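Local coordinates for hypothetical protein Atu1540 (Agrobacterium tumefaciens str. C58, PDB 2HWJ) that is of unknown function but belongs to a putative ParB-like nuclease family, so it may act on nucleic acid, at residues E35-R40 against S76-E81; G49-P54 against H69-A74; G25-E30 against D176-A181. All coordinates share one frame; numbering follows the deposited sequence.

Along the chain the six segments run 25-30, 35-40, 49-54, 69-74, 76-81 and 176-181, so the span bridged by contact 2 lies within that of contact 1, and both lie within that of contact 3. Contacts 1 and 2 share helix 69-77 and have centres about 11 Å apart; the rings of Trp36 and His51 meet between them. Contacts 1 and 3 share helix 26-37, with centres about 20 Å apart. Contacts 2 and 3, their centres about 21 Å apart, are joined through Leu73, which packs on Phe26 and Val29. Together they link the mixed sheet to helix 69-77, that helix to helix 26-37, and helix 26-37 to the late helix 178-189, tying distant parts of the chain together.

Contact 1. Residues E35-R40 against S76-E81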
# COMPACT_ATOMS: atom_id res chain seq x y z
N GLU A 35 -16.63 -9.08 -26.78
CA GLU A 35 -17.62 -8.95 -25.69
C GLU A 35 -18.51 -7.77 -26.06
O GLU A 35 -19.74 -7.91 -26.15
CB GLU A 35 -16.98 -8.77 -24.28
CG GLU A 35 -16.89 -10.04 -23.32
CD GLU A 35 -16.26 -9.73 -21.86
OE1 GLU A 35 -17.02 -9.79 -20.85
OE2 GLU A 35 -15.03 -9.39 -21.70
N TRP A 36 -17.85 -6.64 -26.34
CA TRP A 36 -18.50 -5.40 -26.67
C TRP A 36 -19.31 -5.50 -27.95
O TRP A 36 -20.42 -5.02 -28.00
CB TRP A 36 -17.48 -4.29 -26.79
CG TRP A 36 -18.04 -3.06 -27.46
CD1 TRP A 36 -18.06 -2.81 -28.80
CD2 TRP A 36 -18.67 -1.94 -26.83
NE1 TRP A 36 -18.67 -1.61 -29.05
CE2 TRP A 36 -19.04 -1.04 -27.86
CE3 TRP A 36 -18.97 -1.61 -25.50
CZ2 TRP A 36 -19.72 0.18 -27.60
CZ3 TRP A 36 -19.64 -0.38 -25.22
CH2 TRP A 36 -20.00 0.51 -26.28
N ARG A 37 -18.74 -6.10 -28.99
CA ARG A 37 -19.41 -6.16 -30.29
C ARG A 37 -20.74 -6.88 -30.02
O ARG A 37 -21.75 -6.64 -30.68
CB ARG A 37 -18.52 -6.86 -31.37
CG ARG A 37 -18.75 -6.39 -32.85
CD ARG A 37 -17.45 -6.38 -33.81
NE ARG A 37 -16.87 -7.72 -34.01
CZ ARG A 37 -15.63 -8.12 -33.68
NH1 ARG A 37 -14.72 -7.30 -33.18
NH2 ARG A 37 -15.29 -9.39 -33.86
N GLU A 38 -20.72 -7.68 -28.96
CA GLU A 38 -21.85 -8.52 -28.61
C GLU A 38 -22.56 -8.13 -27.31
O GLU A 38 -23.02 -9.00 -26.59
CB GLU A 38 -21.40 -9.97 -28.57
CG GLU A 38 -21.44 -10.62 -29.96
CD GLU A 38 -20.41 -11.74 -30.19
OE1 GLU A 38 -20.01 -12.42 -29.21
OE2 GLU A 38 -20.01 -11.93 -31.38
N THR A 39 -22.64 -6.82 -27.02
CA THR A 39 -23.64 -6.26 -26.07
C THR A 39 -24.54 -5.18 -26.76
O THR A 39 -24.04 -4.37 -27.55
CB THR A 39 -23.04 -5.83 -24.64
OG1 THR A 39 -21.71 -5.30 -24.76
CG2 THR A 39 -22.98 -7.05 -23.67
N ARG A 40 -25.84 -5.20 -26.45
CA ARG A 40 -26.93 -4.57 -27.27
C ARG A 40 -26.64 -3.19 -27.86
O ARG A 40 -26.17 -2.30 -27.16
CB ARG A 40 -28.29 -4.58 -26.51
N SER A 76 -11.70 1.84 -29.12
CA SER A 76 -11.27 2.64 -30.23
C SER A 76 -11.37 1.87 -31.56
O SER A 76 -11.99 2.35 -32.53
CB SER A 76 -9.86 3.05 -30.02
OG SER A 76 -9.53 3.64 -31.22
N LYS A 77 -10.81 0.65 -31.58
CA LYS A 77 -11.01 -0.22 -32.70
C LYS A 77 -12.51 -0.51 -33.01
O LYS A 77 -12.85 -0.77 -34.16
CB LYS A 77 -10.22 -1.51 -32.57
CG LYS A 77 -8.73 -1.31 -32.61
CD LYS A 77 -8.03 -2.71 -32.77
CE LYS A 77 -6.48 -2.66 -32.92
NZ LYS A 77 -5.96 -4.01 -33.36
N GLU A 78 -13.41 -0.42 -32.03
CA GLU A 78 -14.83 -0.65 -32.37
C GLU A 78 -15.53 0.56 -32.93
O GLU A 78 -16.73 0.54 -33.15
CB GLU A 78 -15.64 -1.16 -31.17
CG GLU A 78 -15.59 -2.65 -30.96
CD GLU A 78 -15.86 -3.48 -32.26
OE1 GLU A 78 -14.94 -4.24 -32.67
OE2 GLU A 78 -16.99 -3.37 -32.85
N GLY A 79 -14.78 1.64 -33.13
CA GLY A 79 -15.36 2.90 -33.63
C GLY A 79 -15.99 3.78 -32.53
O GLY A 79 -16.70 4.72 -32.83
N VAL A 80 -15.73 3.50 -31.25
CA VAL A 80 -16.35 4.28 -30.24
C VAL A 80 -15.52 5.55 -30.13
O VAL A 80 -14.33 5.43 -30.05
CB VAL A 80 -16.30 3.56 -28.91
CG1 VAL A 80 -16.79 4.49 -27.85
CG2 VAL A 80 -17.16 2.34 -28.94
N GLU A 81 -16.14 6.73 -30.14
CA GLU A 81 -15.43 8.03 -30.10
C GLU A 81 -15.05 8.57 -28.73
O GLU A 81 -13.98 9.10 -28.56
CB GLU A 81 -16.26 9.13 -30.77
CG GLU A 81 -17.73 8.70 -31.07
CD GLU A 81 -18.40 9.62 -32.13
OE1 GLU A 81 -18.03 10.84 -32.17
OE2 GLU A 81 -19.25 9.12 -32.92
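Glu78 OE1 lies at the edge of the Arg37 guanidinium, while the indole of Trp36 is approached obliquely by Glu78 CG and Val80 CG2. Arg37 NH1 donates to Glu78 OE1 at 3.1 Å, nearly straight at 167°, and the two atoms form a salt bridge. The acceptor lies in the guanidinium plane, yet NH1 meets OE1 from above the carboxylate plane, 38° out of it. OE1 is also paired with Arg33 of the same chain; two arginines converge on one oxygen, which probably keeps Glu78 ionised. Arginine suits this exposed place because its long chain, bent at chi2 and chi3, passes beside the carboxylate before NH1 reaches OE1.

Here the last turns of helices 26-37 and 69-77 come together. Gly79 ends the second helix in a Schellman motif; its positive phi is readily adopted by glycine, and the chain then turns into Val80.

Trp36 reaches past Glu78 to Val80. With CG anti to the backbone N (chi1 166°), its five-membered ring passes the Glu78 methylenes, and Trp36 CD1 lies 3.3 Å from Glu78 CG. Farther along, Trp36 CZ2 lies 3.6 Å from Val80 CG2. Leu75 touches both Trp36 and Val80, completing a small apolar patch beside the charged pair.

Contact 2. Residues G49-P54 against H69-A74; sequences GNHIVP and HHLVLA
Leu71 lays its CD2 methyl over one face of the His51 imidazole, with the two side chains crossing at a slant. The methyl is 4.0 Å from the centroid of the His51 ring and 27° off the ring normal, a CH-pi contact. It is displaced toward the root of the ring, where Leu71 CD2 is 3.7 Å from His51 CG. Both residues start out toward the opposite segment. Leu71 holds CG anti to its backbone N (chi1 174°), which carries the branched end off the helix toward the imidazole. A branched leucine suits this place because one methyl can cover a flat ring, here beside the partly exposed His51, just before strand 52-57. At this margin a second subunit joins in: its Tyr5 packs on Leu71, its Arg8 packs on His51, and the same Arg8 bonds to Gly49 O.

Deeper in, Val53 and Val72 meet by single methyls, their CG2 atoms 4.0 Å apart. Val53 starts toward the helix, whereas Val72 presents only one branch of its side chain. Compact beta-branched residues fit this buried seam, and valine is also well suited to a strand.

Strand 52-57 lies between strands 82-90 and 63-65, and Val53 bonds through its backbone to Leu84 and Ser86. Leu65 touches both valines, so helix 69-77 packs on this sheet, while its residues His70, Leu73 and Ala74 meet helix 26-37.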
# COMPACT_ATOMS: atom_id res chain seq x y z
N GLY A 49 -24.68 2.83 -18.08
CA GLY A 49 -23.49 2.61 -17.31
C GLY A 49 -22.42 2.16 -18.31
O GLY A 49 -22.15 0.96 -18.51
N ASN A 50 -21.81 3.16 -18.94
CA ASN A 50 -20.61 2.96 -19.67
C ASN A 50 -19.43 2.97 -18.77
O ASN A 50 -19.52 3.31 -17.60
CB ASN A 50 -20.40 4.08 -20.65
CG ASN A 50 -21.62 4.43 -21.37
OD1 ASN A 50 -21.78 5.57 -21.83
ND2 ASN A 50 -22.52 3.47 -21.49
N HIS A 51 -18.31 2.63 -19.38
CA HIS A 51 -17.05 2.53 -18.71
C HIS A 51 -16.58 3.91 -18.43
O HIS A 51 -16.86 4.84 -19.20
CB HIS A 51 -16.03 1.79 -19.57
CG HIS A 51 -16.58 0.52 -20.14
ND1 HIS A 51 -17.16 0.46 -21.39
CD2 HIS A 51 -16.76 -0.70 -19.57
CE1 HIS A 51 -17.60 -0.77 -21.60
NE2 HIS A 51 -17.39 -1.48 -20.51
N ILE A 52 -15.89 4.00 -17.30
CA ILE A 52 -15.23 5.19 -16.84
C ILE A 52 -13.82 4.75 -16.72
O ILE A 52 -13.55 3.72 -16.16
CB ILE A 52 -15.62 5.52 -15.38
CG1 ILE A 52 -16.93 4.87 -15.09
CG2 ILE A 52 -15.61 7.05 -15.15
CD1 ILE A 52 -17.80 5.56 -13.88
N VAL A 53 -12.92 5.64 -17.03
CA VAL A 53 -11.56 5.27 -17.08
C VAL A 53 -10.83 6.34 -16.30
O VAL A 53 -11.20 7.50 -16.37
CB VAL A 53 -11.34 5.17 -18.58
CG1 VAL A 53 -10.34 6.11 -19.17
CG2 VAL A 53 -11.31 3.70 -19.00
N PRO A 54 -9.89 5.96 -15.44
CA PRO A 54 -9.22 7.00 -14.61
C PRO A 54 -8.14 7.70 -15.39
O PRO A 54 -7.51 7.13 -16.26
CB PRO A 54 -8.55 6.17 -13.52
CG PRO A 54 -8.19 4.96 -14.13
CD PRO A 54 -9.34 4.63 -15.14
N HIS A 69 -5.77 0.38 -20.64
CA HIS A 69 -5.42 0.45 -22.10
C HIS A 69 -6.09 -0.61 -23.02
O HIS A 69 -6.44 -0.32 -24.15
CB HIS A 69 -3.92 0.50 -22.29
CG HIS A 69 -3.29 1.72 -21.67
ND1 HIS A 69 -2.62 2.68 -22.41
CD2 HIS A 69 -3.26 2.15 -20.39
CE1 HIS A 69 -2.19 3.64 -21.60
NE2 HIS A 69 -2.57 3.35 -20.37
N HIS A 70 -6.26 -1.83 -22.54
CA HIS A 70 -6.75 -2.87 -23.40
C HIS A 70 -8.13 -2.43 -23.80
O HIS A 70 -8.48 -2.35 -24.95
CB HIS A 70 -6.73 -4.19 -22.63
CG HIS A 70 -5.35 -4.70 -22.35
ND1 HIS A 70 -4.64 -5.49 -23.24
CD2 HIS A 70 -4.50 -4.46 -21.32
CE1 HIS A 70 -3.43 -5.74 -22.77
NE2 HIS A 70 -3.32 -5.12 -21.61
N LEU A 71 -8.88 -1.97 -22.83
CA LEU A 71 -10.28 -1.67 -23.01
C LEU A 71 -10.35 -0.49 -23.88
O LEU A 71 -11.14 -0.48 -24.84
CB LEU A 71 -10.92 -1.37 -21.68
CG LEU A 71 -12.34 -0.91 -21.97
CD1 LEU A 71 -13.12 -2.04 -22.61
CD2 LEU A 71 -13.06 -0.35 -20.76
N VAL A 72 -9.52 0.51 -23.62
CA VAL A 72 -9.60 1.68 -24.49
C VAL A 72 -9.22 1.42 -25.96
O VAL A 72 -9.92 1.90 -26.90
CB VAL A 72 -8.92 2.94 -23.90
CG1 VAL A 72 -8.97 4.06 -24.87
CG2 VAL A 72 -9.62 3.39 -22.59
N LEU A 73 -8.17 0.63 -26.22
CA LEU A 73 -7.91 0.27 -27.61
C LEU A 73 -9.09 -0.54 -28.18
O LEU A 73 -9.49 -0.35 -29.34
CB LEU A 73 -6.61 -0.46 -27.72
CG LEU A 73 -6.00 -0.89 -29.06
CD1 LEU A 73 -5.82 0.29 -30.01
CD2 LEU A 73 -4.69 -1.64 -28.84
N ALA A 74 -9.66 -1.43 -27.36
CA ALA A 74 -10.75 -2.25 -27.87
C ALA A 74 -11.84 -1.29 -28.38
O ALA A 74 -12.37 -1.46 -29.51
CB ALA A 74 -11.32 -3.15 -26.79

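Contact 3. Residues G25-E30 against D176-A181; sequences GFREVE and DSFDDA
Arg27 stacks flat on Phe178, its guanidinium and the phenyl ring lying only 2° from parallel. This is a cation-pi contact over the face: Arg27 CZ stands 3.8 Å from the centroid of the Phe178 ring. The group is displaced, so that Arg27 NE sits above the rim, 3.6 Å from Phe178 CZ, and NH1 lies over the CD2 side. The two side chains reach out from opposite directions, and a bend at chi3 (73°) turns the guanidinium of Arg27 from the line of its aliphatic arm to lie along the ring.

A CH-pi contact extends the overlap. Arg27 CD is 3.7 Å from the centroid of the Phe178 ring, so methylene and guanidinium together cover one face. Arginine suits the role because it offers both an aliphatic arm and a flat cation that can stay at the surface.

The stack brings the first turn of helix 26-37 to the start of helix 178-189, and helix 135-146 is their common neighbour: Phe178 packs on its Leu139 and Ala142, while Ser138 OG takes a weak bond from Arg27 N.

Among polar contacts, Ser177 is the N-cap of the later helix. Ser177 OG accepts from Asp180 N at 3.3 Å, a task serine's short hydroxyl does well.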
# COMPACT_ATOMS: atom_id res chain seq x y z
N GLY A 25 -1.66 -6.54 -25.01
CA GLY A 25 -1.77 -7.85 -25.62
C GLY A 25 -2.97 -7.77 -26.50
O GLY A 25 -4.09 -7.64 -26.04
N PHE A 26 -2.76 -7.84 -27.81
CA PHE A 26 -3.80 -7.63 -28.74
C PHE A 26 -4.79 -8.72 -28.60
O PHE A 26 -5.96 -8.49 -28.88
CB PHE A 26 -3.23 -7.64 -30.13
CG PHE A 26 -2.70 -6.33 -30.55
CD1 PHE A 26 -2.41 -6.09 -31.89
CD2 PHE A 26 -2.45 -5.32 -29.59
CE1 PHE A 26 -1.90 -4.86 -32.27
CE2 PHE A 26 -1.94 -4.08 -29.95
CZ PHE A 26 -1.67 -3.82 -31.26
N ARG A 27 -4.35 -9.91 -28.18
CA ARG A 27 -5.34 -10.98 -27.99
C ARG A 27 -6.42 -10.55 -26.97
O ARG A 27 -7.59 -10.83 -27.17
CB ARG A 27 -4.70 -12.31 -27.56
CG ARG A 27 -5.14 -13.50 -28.38
CD ARG A 27 -4.79 -14.84 -27.75
NE ARG A 27 -5.65 -15.12 -26.60
CZ ARG A 27 -6.47 -16.17 -26.48
NH1 ARG A 27 -6.55 -17.07 -27.48
NH2 ARG A 27 -7.21 -16.32 -25.36
N GLU A 28 -5.99 -9.90 -25.87
CA GLU A 28 -6.87 -9.45 -24.81
C GLU A 28 -7.77 -8.37 -25.45
O GLU A 28 -9.02 -8.47 -25.36
CB GLU A 28 -6.06 -8.92 -23.61
CG GLU A 28 -6.85 -8.71 -22.23
CD GLU A 28 -5.94 -8.88 -20.88
OE1 GLU A 28 -4.69 -8.61 -20.93
OE2 GLU A 28 -6.45 -9.24 -19.77
N VAL A 29 -7.14 -7.38 -26.14
CA VAL A 29 -7.89 -6.39 -26.92
C VAL A 29 -9.03 -7.07 -27.71
O VAL A 29 -10.21 -6.82 -27.43
CB VAL A 29 -7.01 -5.58 -27.86
CG1 VAL A 29 -7.83 -4.69 -28.80
CG2 VAL A 29 -6.08 -4.76 -27.07
N GLU A 30 -8.69 -7.97 -28.65
CA GLU A 30 -9.71 -8.70 -29.47
C GLU A 30 -10.83 -9.38 -28.67
O GLU A 30 -12.03 -9.28 -29.03
CB GLU A 30 -9.05 -9.69 -30.44
CG GLU A 30 -8.14 -9.07 -31.51
CD GLU A 30 -8.84 -8.04 -32.40
OE1 GLU A 30 -8.37 -6.84 -32.45
OE2 GLU A 30 -9.86 -8.42 -33.06
N ASP A 176 2.10 -20.48 -32.64
CA ASP A 176 1.74 -21.77 -33.16
C ASP A 176 0.47 -22.19 -32.43
O ASP A 176 -0.57 -22.46 -33.07
CB ASP A 176 2.82 -22.82 -32.87
CG ASP A 176 3.97 -22.91 -33.92
OD1 ASP A 176 4.12 -22.17 -34.95
OD2 ASP A 176 4.78 -23.82 -33.64
N SER A 177 0.56 -22.26 -31.10
CA SER A 177 -0.52 -22.73 -30.28
C SER A 177 -0.58 -22.02 -28.95
O SER A 177 0.15 -22.35 -28.00
CB SER A 177 -0.47 -24.23 -30.03
OG SER A 177 -1.58 -24.60 -29.19
N PHE A 178 -1.48 -21.05 -28.89
CA PHE A 178 -1.72 -20.31 -27.70
C PHE A 178 -2.00 -21.20 -26.49
O PHE A 178 -1.43 -20.98 -25.39
CB PHE A 178 -2.88 -19.34 -27.91
CG PHE A 178 -2.93 -18.30 -26.85
CD1 PHE A 178 -2.07 -17.20 -26.92
CD2 PHE A 178 -3.72 -18.47 -25.72
CE1 PHE A 178 -2.06 -16.21 -25.92
CE2 PHE A 178 -3.69 -17.53 -24.70
CZ PHE A 178 -2.85 -16.37 -24.81
N ASP A 179 -2.87 -22.20 -26.68
CA ASP A 179 -3.34 -22.99 -25.55
C ASP A 179 -2.23 -23.87 -25.04
O ASP A 179 -2.13 -24.04 -23.83
CB ASP A 179 -4.63 -23.73 -25.87
CG ASP A 179 -5.83 -22.76 -26.07
OD1 ASP A 179 -6.25 -22.00 -25.11
OD2 ASP A 179 -6.37 -22.77 -27.20
N ASP A 180 -1.37 -24.36 -25.92
CA ASP A 180 -0.17 -25.05 -25.48
C ASP A 180 0.82 -24.09 -24.82
O ASP A 180 1.58 -24.49 -23.95
CB ASP A 180 0.53 -25.74 -26.63
CG ASP A 180 -0.31 -26.77 -27.25
OD1 ASP A 180 -1.32 -27.17 -26.64
OD2 ASP A 180 0.03 -27.20 -28.36
N ALA A 181 0.85 -22.83 -25.25
CA ALA A 181 1.71 -21.89 -24.53
C ALA A 181 1.11 -21.63 -23.15
O ALA A 181 1.85 -21.42 -22.19
CB ALA A 181 1.89 -20.60 -25.29